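Local coordinates for transcriptional protein SWT1 (Saccharomyces cerevisiae, PDB 4PQZ) that acts as an RNA endonuclease and takes part in transcription, probably as an activator, and is represented here by its C-terminal HEPN-like domain, at residues 50-62 against 82-94. Sequence-based numbering, arbitrary orientation.
Sequences IFFAIDHTLRKEY and ASNYIYLFWVSVF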
loop_
_atom_site.group_PDB
_atom_site.type_symbol
_atom_site.label_atom_id
_atom_site.label_comp_id
_atom_site.label_asym_id
_atom_site.label_seq_id
_atom_site.Cartn_x
_atom_site.Cartn_y
_atom_site.Cartn_z
ATOM N N ILE A 50 -3.793 -0.991 0.438
ATOM C CA ILE A 50 -3.308 0.375 0.552
ATOM C C ILE A 50 -4.499 1.313 0.712
ATOM O O ILE A 50 -4.485 2.228 1.533
ATOM C CB ILE A 50 -2.497 0.798 -0.687
ATOM C CG1 ILE A 50 -1.228 -0.050 -0.828
ATOM C CG2 ILE A 50 -2.119 2.270 -0.591
ATOM C CD1 ILE A 50 -0.578 0.059 -2.209
ATOM N N PHE A 51 -5.540 1.061 -0.073
ATOM C CA PHE A 51 -6.727 1.911 -0.076
ATOM C C PHE A 51 -7.436 1.829 1.268
ATOM O O PHE A 51 -7.765 2.858 1.853
ATOM C CB PHE A 51 -7.682 1.536 -1.218
ATOM C CG PHE A 51 -7.107 1.767 -2.590
ATOM C CD1 PHE A 51 -5.955 2.526 -2.755
ATOM C CD2 PHE A 51 -7.720 1.230 -3.714
ATOM C CE1 PHE A 51 -5.420 2.739 -4.010
ATOM C CE2 PHE A 51 -7.191 1.443 -4.977
ATOM C CZ PHE A 51 -6.038 2.199 -5.124
ATOM N N PHE A 52 -7.646 0.605 1.756
ATOM C CA PHE A 52 -8.211 0.380 3.088
ATOM C C PHE A 52 -7.455 1.165 4.150
ATOM O O PHE A 52 -8.076 1.849 4.972
ATOM C CB PHE A 52 -8.202 -1.118 3.462
ATOM C CG PHE A 52 -8.503 -1.381 4.929
ATOM C CD1 PHE A 52 -9.815 -1.352 5.406
ATOM C CD2 PHE A 52 -7.476 -1.645 5.830
ATOM C CE1 PHE A 52 -10.099 -1.588 6.759
ATOM C CE2 PHE A 52 -7.747 -1.885 7.181
ATOM C CZ PHE A 52 -9.059 -1.853 7.645
ATOM N N ALA A 53 -6.122 1.055 4.118
ATOM C CA ALA A 53 -5.261 1.670 5.127
ATOM C C ALA A 53 -5.324 3.198 5.098
ATOM O O ALA A 53 -5.370 3.853 6.143
ATOM C CB ALA A 53 -3.829 1.196 4.976
ATOM N N ILE A 54 -5.338 3.759 3.897
ATOM C CA ILE A 54 -5.440 5.198 3.754
ATOM C C ILE A 54 -6.830 5.708 4.144
ATOM O O ILE A 54 -6.945 6.673 4.905
ATOM C CB ILE A 54 -5.038 5.649 2.342
ATOM C CG1 ILE A 54 -3.522 5.468 2.177
ATOM C CG2 ILE A 54 -5.445 7.083 2.106
ATOM C CD1 ILE A 54 -3.003 5.967 0.891
ATOM N N ASP A 55 -7.874 5.040 3.652
ATOM C CA ASP A 55 -9.268 5.324 4.031
ATOM C C ASP A 55 -9.469 5.354 5.540
ATOM O O ASP A 55 -10.035 6.292 6.085
ATOM C CB ASP A 55 -10.220 4.278 3.416
ATOM C CG ASP A 55 -11.717 4.602 3.657
ATOM O OD1 ASP A 55 -12.317 5.367 2.871
ATOM O OD2 ASP A 55 -12.301 4.075 4.622
ATOM N N HIS A 56 -8.988 4.314 6.209
ATOM C CA HIS A 56 -9.230 4.108 7.635
ATOM C C HIS A 56 -8.536 5.165 8.496
ATOM O O HIS A 56 -9.082 5.659 9.487
ATOM C CB HIS A 56 -8.772 2.691 8.049
ATOM C CG HIS A 56 -9.464 2.173 9.265
ATOM N ND1 HIS A 56 -8.897 2.211 10.526
ATOM C CD2 HIS A 56 -10.686 1.612 9.424
ATOM C CE1 HIS A 56 -9.734 1.693 11.400
ATOM N NE2 HIS A 56 -10.834 1.319 10.758
ATOM N N THR A 57 -7.315 5.490 8.107
ATOM C CA THR A 57 -6.515 6.466 8.823
ATOM C C THR A 57 -7.093 7.895 8.638
ATOM O O THR A 57 -7.193 8.661 9.598
ATOM C CB THR A 57 -5.035 6.342 8.384
ATOM O OG1 THR A 57 -4.390 5.289 9.120
ATOM C CG2 THR A 57 -4.259 7.670 8.555
ATOM N N LEU A 58 -7.514 8.222 7.418
ATOM C CA LEU A 58 -8.070 9.543 7.125
ATOM C C LEU A 58 -9.416 9.771 7.810
ATOM O O LEU A 58 -9.653 10.827 8.401
ATOM C CB LEU A 58 -8.205 9.757 5.619
ATOM C CG LEU A 58 -7.046 10.460 4.892
ATOM C CD1 LEU A 58 -6.427 11.491 5.759
ATOM C CD2 LEU A 58 -5.995 9.542 4.623
ATOM N N ARG A 59 -10.288 8.771 7.723
ATOM C CA ARG A 59 -11.582 8.811 8.382
ATOM C C ARG A 59 -11.454 8.914 9.905
ATOM O O ARG A 59 -12.275 9.552 10.561
ATOM C CB ARG A 59 -12.406 7.587 7.993
ATOM C CG ARG A 59 -12.959 7.640 6.575
ATOM C CD ARG A 59 -13.870 6.442 6.339
ATOM N NE ARG A 59 -14.439 6.403 4.994
ATOM C CZ ARG A 59 -15.571 7.008 4.642
ATOM N NH1 ARG A 59 -16.255 7.722 5.536
ATOM N NH2 ARG A 59 -16.015 6.914 3.392
ATOM N N LYS A 60 -10.424 8.296 10.466
ATOM C CA LYS A 60 -10.183 8.382 11.909
ATOM C C LYS A 60 -9.624 9.742 12.354
ATOM O O LYS A 60 -10.029 10.285 13.390
ATOM C CB LYS A 60 -9.285 7.237 12.398
ATOM C CG LYS A 60 -9.061 7.246 13.909
ATOM C CD LYS A 60 -8.681 5.865 14.442
ATOM C CE LYS A 60 -8.638 5.876 15.965
ATOM N NZ LYS A 60 -9.837 6.563 16.546
ATOM N N GLU A 61 -8.707 10.298 11.570
ATOM C CA GLU A 61 -8.253 11.668 11.811
ATOM C C GLU A 61 -9.367 12.731 11.655
ATOM O O GLU A 61 -9.511 13.616 12.502
ATOM C CB GLU A 61 -7.077 12.011 10.898
ATOM C CG GLU A 61 -6.362 13.309 11.255
ATOM C CD GLU A 61 -5.583 13.225 12.559
ATOM O OE1 GLU A 61 -5.499 12.121 13.141
ATOM O OE2 GLU A 61 -5.059 14.273 13.002
ATOM N N TYR A 62 -10.162 12.625 10.591
ATOM C CA TYR A 62 -11.022 13.734 10.153
ATOM C C TYR A 62 -12.533 13.521 10.311
ATOM O O TYR A 62 -13.300 14.494 10.400
ATOM C CB TYR A 62 -10.661 14.149 8.715
ATOM C CG TYR A 62 -9.272 14.743 8.643
ATOM C CD1 TYR A 62 -9.006 15.951 9.267
ATOM C CD2 TYR A 62 -8.226 14.092 7.991
ATOM C CE1 TYR A 62 -7.768 16.515 9.246
ATOM C CE2 TYR A 62 -6.952 14.660 7.959
ATOM C CZ TYR A 62 -6.733 15.878 8.595
ATOM O OH TYR A 62 -5.511 16.494 8.604
ATOM N N ALA A 82 -3.270 7.141 -3.966
ATOM C CA ALA A 82 -2.884 6.792 -2.602
ATOM C C ALA A 82 -1.602 7.507 -2.186
ATOM O O ALA A 82 -1.542 8.131 -1.127
ATOM C CB ALA A 82 -2.732 5.286 -2.476
ATOM N N SER A 83 -0.585 7.412 -3.034
ATOM C CA SER A 83 0.696 8.073 -2.810
ATOM C C SER A 83 0.528 9.576 -2.617
ATOM O O SER A 83 1.065 10.167 -1.673
ATOM C CB SER A 83 1.626 7.821 -3.995
ATOM O OG SER A 83 2.844 8.501 -3.803
ATOM N N ASN A 84 -0.235 10.189 -3.512
ATOM C CA ASN A 84 -0.573 11.616 -3.395
ATOM C C ASN A 84 -1.246 11.947 -2.043
ATOM O O ASN A 84 -0.890 12.927 -1.380
ATOM C CB ASN A 84 -1.435 12.074 -4.590
ATOM C CG ASN A 84 -1.960 13.499 -4.425
ATOM O OD1 ASN A 84 -1.199 14.415 -4.089
ATOM N ND2 ASN A 84 -3.271 13.690 -4.639
ATOM N N TYR A 85 -2.186 11.109 -1.611
ATOM C CA TYR A 85 -2.746 11.240 -0.256
ATOM C C TYR A 85 -1.730 11.136 0.894
ATOM O O TYR A 85 -1.808 11.903 1.860
ATOM C CB TYR A 85 -3.903 10.265 -0.038
ATOM C CG TYR A 85 -5.202 10.784 -0.595
ATOM C CD1 TYR A 85 -5.615 12.100 -0.355
ATOM C CD2 TYR A 85 -5.994 9.984 -1.399
ATOM C CE1 TYR A 85 -6.790 12.579 -0.889
ATOM C CE2 TYR A 85 -7.167 10.452 -1.929
ATOM C CZ TYR A 85 -7.564 11.744 -1.671
ATOM O OH TYR A 85 -8.739 12.176 -2.208
ATOM N N ILE A 86 -0.785 10.202 0.792
ATOM C CA ILE A 86 0.261 10.084 1.807
ATOM C C ILE A 86 1.124 11.328 1.807
ATOM O O ILE A 86 1.448 11.865 2.872
ATOM C CB ILE A 86 1.154 8.836 1.598
ATOM C CG1 ILE A 86 0.340 7.561 1.821
ATOM C CG2 ILE A 86 2.347 8.868 2.536
ATOM C CD1 ILE A 86 1.101 6.297 1.463
ATOM N N TYR A 87 1.494 11.773 0.603
ATOM C CA TYR A 87 2.155 13.079 0.383
ATOM C C TYR A 87 1.410 14.310 0.961
ATOM O O TYR A 87 1.981 15.106 1.714
ATOM C CB TYR A 87 2.380 13.309 -1.116
ATOM C CG TYR A 87 3.307 14.459 -1.407
ATOM C CD1 TYR A 87 4.695 14.274 -1.416
ATOM C CD2 TYR A 87 2.808 15.744 -1.659
ATOM C CE1 TYR A 87 5.560 15.341 -1.678
ATOM C CE2 TYR A 87 3.668 16.816 -1.922
ATOM C CZ TYR A 87 5.039 16.607 -1.931
ATOM O OH TYR A 87 5.890 17.660 -2.189
ATOM N N LEU A 88 0.142 14.472 0.604
ATOM C CA LEU A 88 -0.626 15.669 1.024
ATOM C C LEU A 88 -0.858 15.727 2.521
ATOM O O LEU A 88 -0.908 16.805 3.101
ATOM C CB LEU A 88 -1.990 15.728 0.337
ATOM C CG LEU A 88 -1.997 16.129 -1.130
ATOM C CD1 LEU A 88 -3.432 16.087 -1.634
ATOM C CD2 LEU A 88 -1.389 17.519 -1.298
ATOM N N PHE A 89 -1.004 14.553 3.135
ATOM C CA PHE A 89 -1.337 14.460 4.549
ATOM C C PHE A 89 -0.158 14.004 5.393
ATOM O O PHE A 89 -0.343 13.524 6.513
ATOM C CB PHE A 89 -2.564 13.555 4.758
ATOM C CG PHE A 89 -3.845 14.173 4.259
ATOM C CD1 PHE A 89 -4.549 15.081 5.048
ATOM C CD2 PHE A 89 -4.332 13.870 2.998
ATOM C CE1 PHE A 89 -5.722 15.672 4.590
ATOM C CE2 PHE A 89 -5.514 14.471 2.528
ATOM C CZ PHE A 89 -6.201 15.369 3.330
ATOM N N TRP A 90 1.049 14.183 4.862
ATOM C CA TRP A 90 2.266 13.690 5.514
ATOM C C TRP A 90 2.486 14.282 6.903
ATOM O O TRP A 90 2.582 13.563 7.904
ATOM C CB TRP A 90 3.501 13.943 4.634
ATOM C CG TRP A 90 4.804 13.396 5.219
ATOM C CD1 TRP A 90 5.797 14.113 5.851
ATOM C CD2 TRP A 90 5.241 12.034 5.224
ATOM N NE1 TRP A 90 6.815 13.278 6.239
ATOM C CE2 TRP A 90 6.508 11.998 5.860
ATOM C CE3 TRP A 90 4.687 10.838 4.749
ATOM C CZ2 TRP A 90 7.218 10.815 6.048
ATOM C CZ3 TRP A 90 5.406 9.669 4.916
ATOM C CH2 TRP A 90 6.651 9.661 5.566
ATOM N N VAL A 91 2.565 15.601 6.956
ATOM C CA VAL A 91 2.827 16.311 8.197
ATOM C C VAL A 91 1.720 16.094 9.226
ATOM O O VAL A 91 1.998 15.908 10.411
ATOM C CB VAL A 91 3.039 17.817 7.899
ATOM C CG1 VAL A 91 3.101 18.631 9.188
ATOM C CG2 VAL A 91 4.303 18.014 7.026
ATOM N N SER A 92 0.467 16.096 8.768
ATOM C CA SER A 92 -0.686 15.975 9.655
ATOM C C SER A 92 -0.932 14.562 10.165
ATOM O O SER A 92 -1.256 14.351 11.350
ATOM C CB SER A 92 -1.963 16.458 8.939
ATOM O OG SER A 92 -1.929 17.862 8.693
ATOM N N VAL A 93 -0.829 13.585 9.262
ATOM C CA VAL A 93 -1.268 12.235 9.600
ATOM C C VAL A 93 -0.226 11.121 9.372
ATOM O O VAL A 93 -0.024 10.283 10.243
ATOM C CB VAL A 93 -2.572 11.866 8.863
ATOM C CG1 VAL A 93 -3.230 10.705 9.564
ATOM C CG2 VAL A 93 -3.540 13.052 8.828
ATOM N N PHE A 94 0.434 11.120 8.214
ATOM C CA PHE A 94 1.187 9.947 7.791
ATOM C C PHE A 94 2.644 9.832 8.266
ATOM O O PHE A 94 3.139 8.732 8.431
ATOM C CB PHE A 94 1.083 9.755 6.280
ATOM C CG PHE A 94 -0.248 9.271 5.845
ATOM C CD1 PHE A 94 -0.586 7.927 5.976
ATOM C CD2 PHE A 94 -1.184 10.156 5.331
ATOM C CE1 PHE A 94 -1.853 7.464 5.592
ATOM C CE2 PHE A 94 -2.440 9.715 4.940
ATOM C CZ PHE A 94 -2.769 8.369 5.066
#
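In this HEPN-like helical domain, helix 35-62 packs through Ile54 and Leu58 against the bend where helix 79-88 gives way to helix 90-97. Ile54 is a knob in a hole formed by Ala82, Tyr85, Ile86 and Phe94. Its CG1 stands anti to the carbonyl carbon (chi1 -71°), and the extended branch carries CD1 to 3.4 Å from Ala82 CB, a tight approach that the small alanine side chain permits. Ile50 CG2 meets the same methyl at 3.6 Å. Cutting Ile54 back to an alanine is likely to open a gap among those four residues, with Ala82 CB and Ile86 CG1 losing their contact with CD1. Leu58 uses its fork to serve two rings: CD1 sits over the Phe89 face, 4.1 Å from the centroid, as a CH-pi contact, while CD2 meets the Phe94 edge at CZ, 3.5 Å away. One turn on from Leu58, Tyr62 brings CE2 to 3.7 Å from Phe89 CE1, the ring planes inclined at 56°. Branched Val93 spreads its methyls, CG1 against Thr57 CG2 (3.4 Å) and CG2 beside the aliphatic Glu61 CG (3.7 Å); Glu61 itself is solvent-exposed. Without a hydrogen bond between the segments, this is apolar packing of a long helix, with Ile54 as knob, against two consecutive helices that turn at Phe89 in an all-helical domain.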